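Putative rubredoxin reductase (Rhodopseudomonas palustris, PDB 3FG2) probably passes electrons from NADH through its bound FAD to a ferredoxin, as the reductase of the CYP199A2 system. Local coordinates at residues G10-F14 and F61-F67; R28-D34 and I72-R78. All blocks are in the same frame, centred on the assembly; numbering follows the deposited sequence.

Both contacts belong to the FAD-binding Rossmann part of the chain, and both touch the cofactor. Contact 1 joins the start of helix 11-22 to the loop and helix start at 61-67. It is more buried, and across it aromatic rings do the work. Contact 2 pairs strands 29-32 and 72-75 at one margin of the five-stranded parallel sheet. Its chemistry is backbone hydrogen bonding, with a salt bridge toward either end. Contact 1 meets the diphosphate and ribityl parts of FAD; contact 2 meets the adenosine. The two adjoin where Phe67 CE2 packs 4.2 Å from both Leu31 CD1 and Leu74 CD1.

Contact 1. Residues G10-F14 and F61-F67; sequences GHAGF and FRPEKFF. With FAD (flavin-adenine dinucleotide), chain B.
Gly10 reaches 61-67 through its carbonyl: Gly10 O lies 3.8 Å from Phe61 CE1. It also N-caps helix 11-22, and its CA lies 3.4 Å from FAD O5B. His11 follows. Its ring meets Phe61 in a T-shaped pair, with planes at 87°. The edge of Phe61 points at the imidazole face, and Phe61 CZ sits over the centre of that ring. CG of His11 lies beside its backbone N (chi1 -78°), which brings ND1 to 3.2 Å from FAD O4', a hydrogen bond that either atom could donate. The N-H of His11 makes a weak hydrogen bond to FAD O2A. This is the glycine-rich turn of a Rossmann fold, where the helix start faces the diphosphate. Ala12 N donates to FAD O1P at 2.6 Å. Phe14, unlike Ala12, points toward 61-67. With CG anti to N (chi1 169°), its ring lies parallel to that of Phe61 in an offset stack, centroids 4.5 Å apart. Phe61 CB sits over the Phe14 face as a CH-pi contact. Arg62 CG touches the rim at Phe14 CZ, 3.4 Å away, and Phe14 CZ points at the guanidinium face, with the planes perpendicular. Phe67 CE2 comes to the ring edge, 3.9 Å from Phe14 CD1. With an alanine at Phe14, Phe61 would probably lose its stacking partner and a gap would open between Phe61 and Phe67.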
loop_
_atom_site.group_PDB
_atom_site.type_symbol
_atom_site.label_atom_id
_atom_site.label_comp_id
_atom_site.label_asym_id
_atom_site.label_seq_id
_atom_site.Cartn_x
_atom_site.Cartn_y
_atom_site.Cartn_z
ATOM N N GLY A 10 0.299 8.123 -9.407
ATOM C CA GLY A 10 0.679 7.877 -8.028
ATOM C C GLY A 10 2.101 7.344 -8.078
ATOM O O GLY A 10 2.839 7.668 -9.014
ATOM N N HIS A 11 2.498 6.516 -7.116
ATOM C CA HIS A 11 3.855 5.986 -7.132
ATOM C C HIS A 11 4.253 5.330 -8.452
ATOM O O HIS A 11 5.214 5.753 -9.081
ATOM C CB HIS A 11 4.075 5.007 -5.980
ATOM C CG HIS A 11 4.300 5.678 -4.661
ATOM N ND1 HIS A 11 3.267 6.083 -3.845
ATOM C CD2 HIS A 11 5.442 6.071 -4.045
ATOM C CE1 HIS A 11 3.760 6.696 -2.782
ATOM N NE2 HIS A 11 5.077 6.704 -2.880
ATOM N N ALA A 12 3.521 4.306 -8.874
ATOM C CA ALA A 12 3.839 3.613 -10.125
ATOM C C ALA A 12 3.769 4.502 -11.378
ATOM O O ALA A 12 4.658 4.454 -12.235
ATOM C CB ALA A 12 2.923 2.400 -10.295
ATOM N N GLY A 13 2.710 5.301 -11.487
ATOM C CA GLY A 13 2.558 6.166 -12.642
ATOM C C GLY A 13 3.707 7.144 -12.786
ATOM O O GLY A 13 4.279 7.302 -13.868
ATOM N N PHE A 14 4.046 7.805 -11.687
ATOM C CA PHE A 14 5.134 8.770 -11.678
ATOM C C PHE A 14 6.480 8.103 -11.976
ATOM O O PHE A 14 7.275 8.615 -12.765
ATOM C CB PHE A 14 5.198 9.464 -10.317
ATOM C CG PHE A 14 6.440 10.276 -10.111
ATOM C CD1 PHE A 14 6.606 11.491 -10.757
ATOM C CD2 PHE A 14 7.456 9.811 -9.279
ATOM C CE1 PHE A 14 7.772 12.239 -10.578
ATOM C CE2 PHE A 14 8.626 10.550 -9.091
ATOM C CZ PHE A 14 8.784 11.766 -9.743
ATOM N N PHE A 61 6.218 14.387 -5.147
ATOM C CA PHE A 61 7.404 13.620 -5.523
ATOM C C PHE A 61 8.478 14.611 -5.957
ATOM O O PHE A 61 9.556 14.673 -5.369
ATOM C CB PHE A 61 7.095 12.668 -6.683
ATOM C CG PHE A 61 6.364 11.420 -6.275
ATOM C CD1 PHE A 61 5.106 11.139 -6.789
ATOM C CD2 PHE A 61 6.949 10.508 -5.400
ATOM C CE1 PHE A 61 4.441 9.964 -6.437
ATOM C CE2 PHE A 61 6.294 9.334 -5.044
ATOM C CZ PHE A 61 5.038 9.062 -5.564
ATOM N N ARG A 62 8.166 15.375 -7.002
ATOM C CA ARG A 62 9.059 16.398 -7.538
ATOM C C ARG A 62 8.223 17.658 -7.726
ATOM O O ARG A 62 6.994 17.595 -7.772
ATOM C CB ARG A 62 9.636 15.975 -8.895
ATOM C CG ARG A 62 10.377 14.651 -8.894
ATOM C CD ARG A 62 11.571 14.658 -7.948
ATOM N NE ARG A 62 11.882 13.304 -7.487
ATOM C CZ ARG A 62 12.448 12.363 -8.234
ATOM N NH1 ARG A 62 12.784 12.626 -9.489
ATOM N NH2 ARG A 62 12.647 11.148 -7.737
ATOM N N PRO A 63 8.874 18.825 -7.820
ATOM C CA PRO A 63 8.106 20.057 -8.007
ATOM C C PRO A 63 7.573 20.182 -9.435
ATOM O O PRO A 63 8.019 19.479 -10.339
ATOM C CB PRO A 63 9.109 21.150 -7.642
ATOM C CG PRO A 63 10.416 20.549 -8.057
ATOM C CD PRO A 63 10.298 19.118 -7.577
ATOM N N GLU A 64 6.617 21.079 -9.625
ATOM C CA GLU A 64 5.995 21.296 -10.924
ATOM C C GLU A 64 6.975 21.439 -12.096
ATOM O O GLU A 64 6.778 20.843 -13.161
ATOM C CB GLU A 64 5.088 22.523 -10.836
ATOM C CG GLU A 64 4.344 22.854 -12.111
ATOM C CD GLU A 64 3.061 23.617 -11.841
ATOM O OE1 GLU A 64 3.075 24.521 -10.971
ATOM O OE2 GLU A 64 2.040 23.314 -12.502
ATOM N N LYS A 65 8.026 22.227 -11.899
ATOM C CA LYS A 65 9.029 22.452 -12.939
ATOM C C LYS A 65 9.692 21.167 -13.446
ATOM O O LYS A 65 10.197 21.121 -14.570
ATOM C CB LYS A 65 10.112 23.403 -12.419
ATOM C CG LYS A 65 11.231 23.654 -13.413
ATOM C CD LYS A 65 12.257 24.630 -12.867
ATOM C CE LYS A 65 13.332 24.909 -13.900
ATOM N NZ LYS A 65 12.751 25.430 -15.169
ATOM N N PHE A 66 9.692 20.130 -12.614
ATOM C CA PHE A 66 10.302 18.858 -12.978
ATOM C C PHE A 66 9.704 18.232 -14.233
ATOM O O PHE A 66 10.429 17.819 -15.137
ATOM C CB PHE A 66 10.164 17.862 -11.826
ATOM C CG PHE A 66 10.657 16.479 -12.160
ATOM C CD1 PHE A 66 12.020 16.197 -12.186
ATOM C CD2 PHE A 66 9.757 15.462 -12.462
ATOM C CE1 PHE A 66 12.480 14.920 -12.508
ATOM C CE2 PHE A 66 10.208 14.182 -12.787
ATOM C CZ PHE A 66 11.572 13.910 -12.809
ATOM N N PHE A 67 8.380 18.153 -14.276
ATOM C CA PHE A 67 7.692 17.544 -15.407
ATOM C C PHE A 67 7.948 18.251 -16.734
ATOM O O PHE A 67 7.933 17.621 -17.795
ATOM C CB PHE A 67 6.189 17.469 -15.119
ATOM C CG PHE A 67 5.864 16.712 -13.866
ATOM C CD1 PHE A 67 5.933 17.335 -12.623
ATOM C CD2 PHE A 67 5.565 15.355 -13.919
ATOM C CE1 PHE A 67 5.714 16.618 -11.450
ATOM C CE2 PHE A 67 5.345 14.624 -12.751
ATOM C CZ PHE A 67 5.421 15.257 -11.514
HETATM P PA FAD B . -1.443 4.899 -6.137
HETATM O O1A FAD B . -2.697 4.679 -5.371
HETATM O O2A FAD B . -0.387 5.543 -5.586
HETATM O O5B FAD B . -1.956 5.884 -7.200
HETATM C C5B FAD B . -3.077 5.622 -8.104
HETATM C C4B FAD B . -3.380 6.997 -8.739
HETATM O O4B FAD B . -4.167 6.742 -9.964
HETATM C C3B FAD B . -4.237 7.951 -7.887
HETATM O O3B FAD B . -3.788 9.265 -7.785
HETATM C C2B FAD B . -5.605 7.746 -8.475
HETATM O O2B FAD B . -6.501 8.771 -8.176
HETATM C C1B FAD B . -5.275 7.700 -9.937
HETATM N N9A FAD B . -6.261 7.091 -10.833
HETATM C C8A FAD B . -7.067 6.013 -10.566
HETATM N N7A FAD B . -7.865 5.701 -11.580
HETATM C C5A FAD B . -7.574 6.609 -12.556
HETATM C C6A FAD B . -8.116 6.800 -13.919
HETATM N N6A FAD B . -9.055 6.055 -14.456
HETATM N N1A FAD B . -7.558 7.849 -14.623
HETATM C C2A FAD B . -6.573 8.654 -14.101
HETATM N N3A FAD B . -6.025 8.548 -12.867
HETATM C C4A FAD B . -6.559 7.507 -12.128
HETATM N N1 FAD B . 3.533 1.164 1.108
HETATM C C2 FAD B . 4.724 0.924 1.655
HETATM O O2 FAD B . 5.505 0.179 1.143
HETATM N N3 FAD B . 5.137 1.543 2.880
HETATM C C4 FAD B . 4.316 2.431 3.554
HETATM O O4 FAD B . 4.704 2.942 4.589
HETATM C C4X FAD B . 3.011 2.706 2.962
HETATM N N5 FAD B . 2.167 3.573 3.572
HETATM C C5X FAD B . 0.940 3.820 2.981
HETATM C C6 FAD B . 0.073 4.744 3.628
HETATM C C7 FAD B . -1.167 5.059 3.110
HETATM C C7M FAD B . -2.053 6.051 3.839
HETATM C C8 FAD B . -1.616 4.432 1.862
HETATM C C8M FAD B . -2.960 4.732 1.235
HETATM C C9 FAD B . -0.767 3.510 1.214
HETATM C C9A FAD B . 0.503 3.202 1.758
HETATM N N10 FAD B . 1.438 2.273 1.134
HETATM C C10 FAD B . 2.656 2.024 1.701
HETATM C "C1'" FAD B . 1.010 1.630 -0.134
HETATM C "C2'" FAD B . 1.486 2.473 -1.357
HETATM O "O2'" FAD B . 0.998 3.787 -1.203
HETATM C "C3'" FAD B . 0.940 1.820 -2.611
HETATM O "O3'" FAD B . 1.477 0.508 -2.737
HETATM C "C4'" FAD B . 1.322 2.644 -3.828
HETATM O "O4'" FAD B . 0.791 3.991 -3.717
HETATM C "C5'" FAD B . 0.758 1.973 -5.057
HETATM O "O5'" FAD B . 1.137 2.879 -6.293
HETATM P P FAD B . 0.183 2.984 -7.448
HETATM O O1P FAD B . 0.958 3.924 -8.415
HETATM O O2P FAD B . -0.196 1.758 -7.994
HETATM O O3P FAD B . -1.061 3.634 -7.025
#

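Contact 2. Residues R28-D34 and I72-R78. With FAD (flavin-adenine dinucleotide), chain B.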
loop_
_atom_site.group_PDB
_atom_site.type_symbol
_atom_site.label_atom_id
_atom_site.label_comp_id
_atom_site.label_asym_id
_atom_site.label_seq_id
_atom_site.Cartn_x
_atom_site.Cartn_y
_atom_site.Cartn_z
ATOM N N ARG A 28 6.716 10.487 -26.892
ATOM C CA ARG A 28 5.990 11.413 -26.024
ATOM C C ARG A 28 5.511 10.670 -24.779
ATOM O O ARG A 28 5.230 9.474 -24.833
ATOM C CB ARG A 28 4.784 11.975 -26.781
ATOM C CG ARG A 28 3.889 12.909 -25.989
ATOM C CD ARG A 28 2.560 13.097 -26.714
ATOM N NE ARG A 28 1.696 14.084 -26.070
ATOM C CZ ARG A 28 0.420 14.284 -26.394
ATOM N NH1 ARG A 28 -0.147 13.562 -27.352
ATOM N NH2 ARG A 28 -0.288 15.209 -25.765
ATOM N N ILE A 29 5.417 11.382 -23.661
ATOM C CA ILE A 29 4.967 10.775 -22.407
ATOM C C ILE A 29 3.921 11.634 -21.705
ATOM O O ILE A 29 4.228 12.710 -21.184
ATOM C CB ILE A 29 6.144 10.552 -21.431
ATOM C CG1 ILE A 29 7.194 9.644 -22.079
ATOM C CG2 ILE A 29 5.628 9.939 -20.130
ATOM C CD1 ILE A 29 8.419 9.398 -21.217
ATOM N N ALA A 30 2.685 11.141 -21.689
ATOM C CA ALA A 30 1.578 11.852 -21.056
ATOM C C ALA A 30 1.155 11.145 -19.773
ATOM O O ALA A 30 0.841 9.955 -19.782
ATOM C CB ALA A 30 0.398 11.944 -22.023
ATOM N N LEU A 31 1.142 11.889 -18.675
ATOM C CA LEU A 31 0.782 11.334 -17.375
ATOM C C LEU A 31 -0.584 11.852 -16.930
ATOM O O LEU A 31 -0.698 12.980 -16.463
ATOM C CB LEU A 31 1.834 11.737 -16.335
ATOM C CG LEU A 31 2.307 10.733 -15.280
ATOM C CD1 LEU A 31 2.915 11.509 -14.111
ATOM C CD2 LEU A 31 1.150 9.872 -14.795
ATOM N N ILE A 32 -1.615 11.027 -17.065
ATOM C CA ILE A 32 -2.969 11.419 -16.670
ATOM C C ILE A 32 -3.128 11.376 -15.151
ATOM O O ILE A 32 -3.053 10.310 -14.538
ATOM C CB ILE A 32 -3.999 10.486 -17.317
ATOM C CG1 ILE A 32 -3.785 10.491 -18.830
ATOM C CG2 ILE A 32 -5.416 10.931 -16.956
ATOM C CD1 ILE A 32 -4.371 9.298 -19.543
ATOM N N ASN A 33 -3.353 12.542 -14.552
ATOM C CA ASN A 33 -3.490 12.655 -13.104
ATOM C C ASN A 33 -4.880 13.150 -12.701
ATOM O O ASN A 33 -5.198 14.326 -12.890
ATOM C CB ASN A 33 -2.404 13.606 -12.586
ATOM C CG ASN A 33 -2.432 13.767 -11.088
ATOM O OD1 ASN A 33 -2.837 12.855 -10.361
ATOM N ND2 ASN A 33 -1.980 14.929 -10.605
ATOM N N ASP A 34 -5.699 12.262 -12.131
ATOM C CA ASP A 34 -7.063 12.628 -11.736
ATOM C C ASP A 34 -7.226 13.239 -10.345
ATOM O O ASP A 34 -8.335 13.271 -9.809
ATOM C CB ASP A 34 -8.004 11.425 -11.856
ATOM C CG ASP A 34 -7.807 10.418 -10.744
ATOM O OD1 ASP A 34 -8.569 9.428 -10.690
ATOM O OD2 ASP A 34 -6.888 10.617 -9.921
ATOM N N ILE A 72 7.653 15.432 -19.577
ATOM C CA ILE A 72 6.584 14.540 -19.140
ATOM C C ILE A 72 5.325 15.384 -19.052
ATOM O O ILE A 72 5.182 16.218 -18.160
ATOM C CB ILE A 72 6.875 13.908 -17.759
ATOM C CG1 ILE A 72 8.089 12.982 -17.861
ATOM C CG2 ILE A 72 5.659 13.131 -17.275
ATOM C CD1 ILE A 72 8.465 12.293 -16.565
ATOM N N GLU A 73 4.417 15.161 -19.991
ATOM C CA GLU A 73 3.175 15.916 -20.053
ATOM C C GLU A 73 2.217 15.541 -18.925
ATOM O O GLU A 73 1.625 14.457 -18.936
ATOM C CB GLU A 73 2.505 15.679 -21.409
ATOM C CG GLU A 73 1.625 16.818 -21.874
ATOM C CD GLU A 73 0.949 16.510 -23.189
ATOM O OE1 GLU A 73 1.658 16.109 -24.139
ATOM O OE2 GLU A 73 -0.289 16.673 -23.269
ATOM N N LEU A 74 2.063 16.445 -17.959
ATOM C CA LEU A 74 1.180 16.211 -16.821
ATOM C C LEU A 74 -0.228 16.717 -17.105
ATOM O O LEU A 74 -0.492 17.914 -17.001
ATOM C CB LEU A 74 1.725 16.910 -15.581
ATOM C CG LEU A 74 1.067 16.457 -14.282
ATOM C CD1 LEU A 74 1.336 14.976 -14.083
ATOM C CD2 LEU A 74 1.606 17.269 -13.112
ATOM N N ILE A 75 -1.131 15.802 -17.444
ATOM C CA ILE A 75 -2.509 16.162 -17.766
ATOM C C ILE A 75 -3.478 16.011 -16.596
ATOM O O ILE A 75 -3.721 14.903 -16.111
ATOM C CB ILE A 75 -3.050 15.301 -18.924
ATOM C CG1 ILE A 75 -2.121 15.402 -20.133
ATOM C CG2 ILE A 75 -4.457 15.755 -19.291
ATOM C CD1 ILE A 75 -2.525 14.503 -21.273
ATOM N N SER A 76 -4.049 17.128 -16.160
ATOM C CA SER A 76 -5.002 17.114 -15.060
ATOM C C SER A 76 -6.367 16.623 -15.546
ATOM O O SER A 76 -7.264 17.425 -15.804
ATOM C CB SER A 76 -5.135 18.516 -14.466
ATOM O OG SER A 76 -5.967 18.504 -13.320
ATOM N N ASP A 77 -6.513 15.305 -15.674
ATOM C CA ASP A 77 -7.766 14.711 -16.130
ATOM C C ASP A 77 -7.927 13.286 -15.597
ATOM O O ASP A 77 -7.227 12.882 -14.669
ATOM C CB ASP A 77 -7.813 14.690 -17.658
ATOM C CG ASP A 77 -9.209 14.935 -18.198
ATOM O OD1 ASP A 77 -9.687 16.082 -18.081
ATOM O OD2 ASP A 77 -9.830 13.987 -18.727
ATOM N N ARG A 78 -8.845 12.530 -16.193
ATOM C CA ARG A 78 -9.103 11.151 -15.781
ATOM C C ARG A 78 -9.541 10.293 -16.973
ATOM O O ARG A 78 -10.353 10.735 -17.781
ATOM C CB ARG A 78 -10.203 11.135 -14.716
ATOM C CG ARG A 78 -10.687 9.754 -14.322
ATOM C CD ARG A 78 -11.957 9.834 -13.480
ATOM N NE ARG A 78 -12.455 8.511 -13.095
ATOM C CZ ARG A 78 -11.899 7.739 -12.164
ATOM N NH1 ARG A 78 -10.822 8.155 -11.505
ATOM N NH2 ARG A 78 -12.414 6.545 -11.897
HETATM P PA FAD B . -1.443 4.899 -6.137
HETATM O O1A FAD B . -2.697 4.679 -5.371
HETATM O O2A FAD B . -0.387 5.543 -5.586
HETATM O O5B FAD B . -1.956 5.884 -7.200
HETATM C C5B FAD B . -3.077 5.622 -8.104
HETATM C C4B FAD B . -3.380 6.997 -8.739
HETATM O O4B FAD B . -4.167 6.742 -9.964
HETATM C C3B FAD B . -4.237 7.951 -7.887
HETATM O O3B FAD B . -3.788 9.265 -7.785
HETATM C C2B FAD B . -5.605 7.746 -8.475
HETATM O O2B FAD B . -6.501 8.771 -8.176
HETATM C C1B FAD B . -5.275 7.700 -9.937
HETATM N N9A FAD B . -6.261 7.091 -10.833
HETATM C C8A FAD B . -7.067 6.013 -10.566
HETATM N N7A FAD B . -7.865 5.701 -11.580
HETATM C C5A FAD B . -7.574 6.609 -12.556
HETATM C C6A FAD B . -8.116 6.800 -13.919
HETATM N N6A FAD B . -9.055 6.055 -14.456
HETATM N N1A FAD B . -7.558 7.849 -14.623
HETATM C C2A FAD B . -6.573 8.654 -14.101
HETATM N N3A FAD B . -6.025 8.548 -12.867
HETATM C C4A FAD B . -6.559 7.507 -12.128
HETATM N N1 FAD B . 3.533 1.164 1.108
HETATM C C2 FAD B . 4.724 0.924 1.655
HETATM O O2 FAD B . 5.505 0.179 1.143
HETATM N N3 FAD B . 5.137 1.543 2.880
HETATM C C4 FAD B . 4.316 2.431 3.554
HETATM O O4 FAD B . 4.704 2.942 4.589
HETATM C C4X FAD B . 3.011 2.706 2.962
HETATM N N5 FAD B . 2.167 3.573 3.572
HETATM C C5X FAD B . 0.940 3.820 2.981
HETATM C C6 FAD B . 0.073 4.744 3.628
HETATM C C7 FAD B . -1.167 5.059 3.110
HETATM C C7M FAD B . -2.053 6.051 3.839
HETATM C C8 FAD B . -1.616 4.432 1.862
HETATM C C8M FAD B . -2.960 4.732 1.235
HETATM C C9 FAD B . -0.767 3.510 1.214
HETATM C C9A FAD B . 0.503 3.202 1.758
HETATM N N10 FAD B . 1.438 2.273 1.134
HETATM C C10 FAD B . 2.656 2.024 1.701
HETATM C "C1'" FAD B . 1.010 1.630 -0.134
HETATM C "C2'" FAD B . 1.486 2.473 -1.357
HETATM O "O2'" FAD B . 0.998 3.787 -1.203
HETATM C "C3'" FAD B . 0.940 1.820 -2.611
HETATM O "O3'" FAD B . 1.477 0.508 -2.737
HETATM C "C4'" FAD B . 1.322 2.644 -3.828
HETATM O "O4'" FAD B . 0.791 3.991 -3.717
HETATM C "C5'" FAD B . 0.758 1.973 -5.057
HETATM O "O5'" FAD B . 1.137 2.879 -6.293
HETATM P P FAD B . 0.183 2.984 -7.448
HETATM O O1P FAD B . 0.958 3.924 -8.415
HETATM O O2P FAD B . -0.196 1.758 -7.994
HETATM O O3P FAD B . -1.061 3.634 -7.025
#
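Leu31 and Glu73 are joined by a 2.6 Å hydrogen bond, Leu31 N to Glu73 O, within a parallel strand pair of the Rossmann sheet. Strands 29-32 and 72-75 belong to a beta-alpha-beta unit with helix 64-69 between them, and 72-75 is an outermost strand. Glu73 N donates to Ile29 O, Ile75 N to Leu31 O, and Asn33 N to Ile75 O. The Asn33 bond is nearly straight, 175° at the hydrogen. Ile29, Leu31, Ile72 and Leu74 share one face of the sheet. There Leu31 and Leu74 lie side by side, with their CD1 atoms 3.8 Å apart. Ala30 and Ile75 meet on the other face, CB to CD1.

Glu73 also points to that second face. Its CB packs against Ile29 O and the CA of Ala30. The chain then runs extended beyond CG, and the carboxylate meets Arg28. Glu73 OE1 takes both Arg28 NE and Arg28 NH2, the latter at 2.7 Å. OE1 lies in the guanidinium plane. NH2 uses its syn lone pair, while NE comes from the syn side but out of the carboxylate plane. OE2 receives a weak bond from the same NH2. Arg28 thus grips one oxygen side-on with two nitrogens.

At the far end the strands give way to the adenosine site. CG of Asp34 stands between its backbone N and carbonyl carbon (chi1 75°). The carboxylate can then serve two partners. OD2 accepts the FAD ribose hydroxyl O2B at 2.6 Å. Arg78 runs extended alongside, its guanidinium face over the adenine N6A. Asp34 OD1 meets Arg78 NH1 at 2.7 Å, with carboxylate and guanidinium planes only 9° apart.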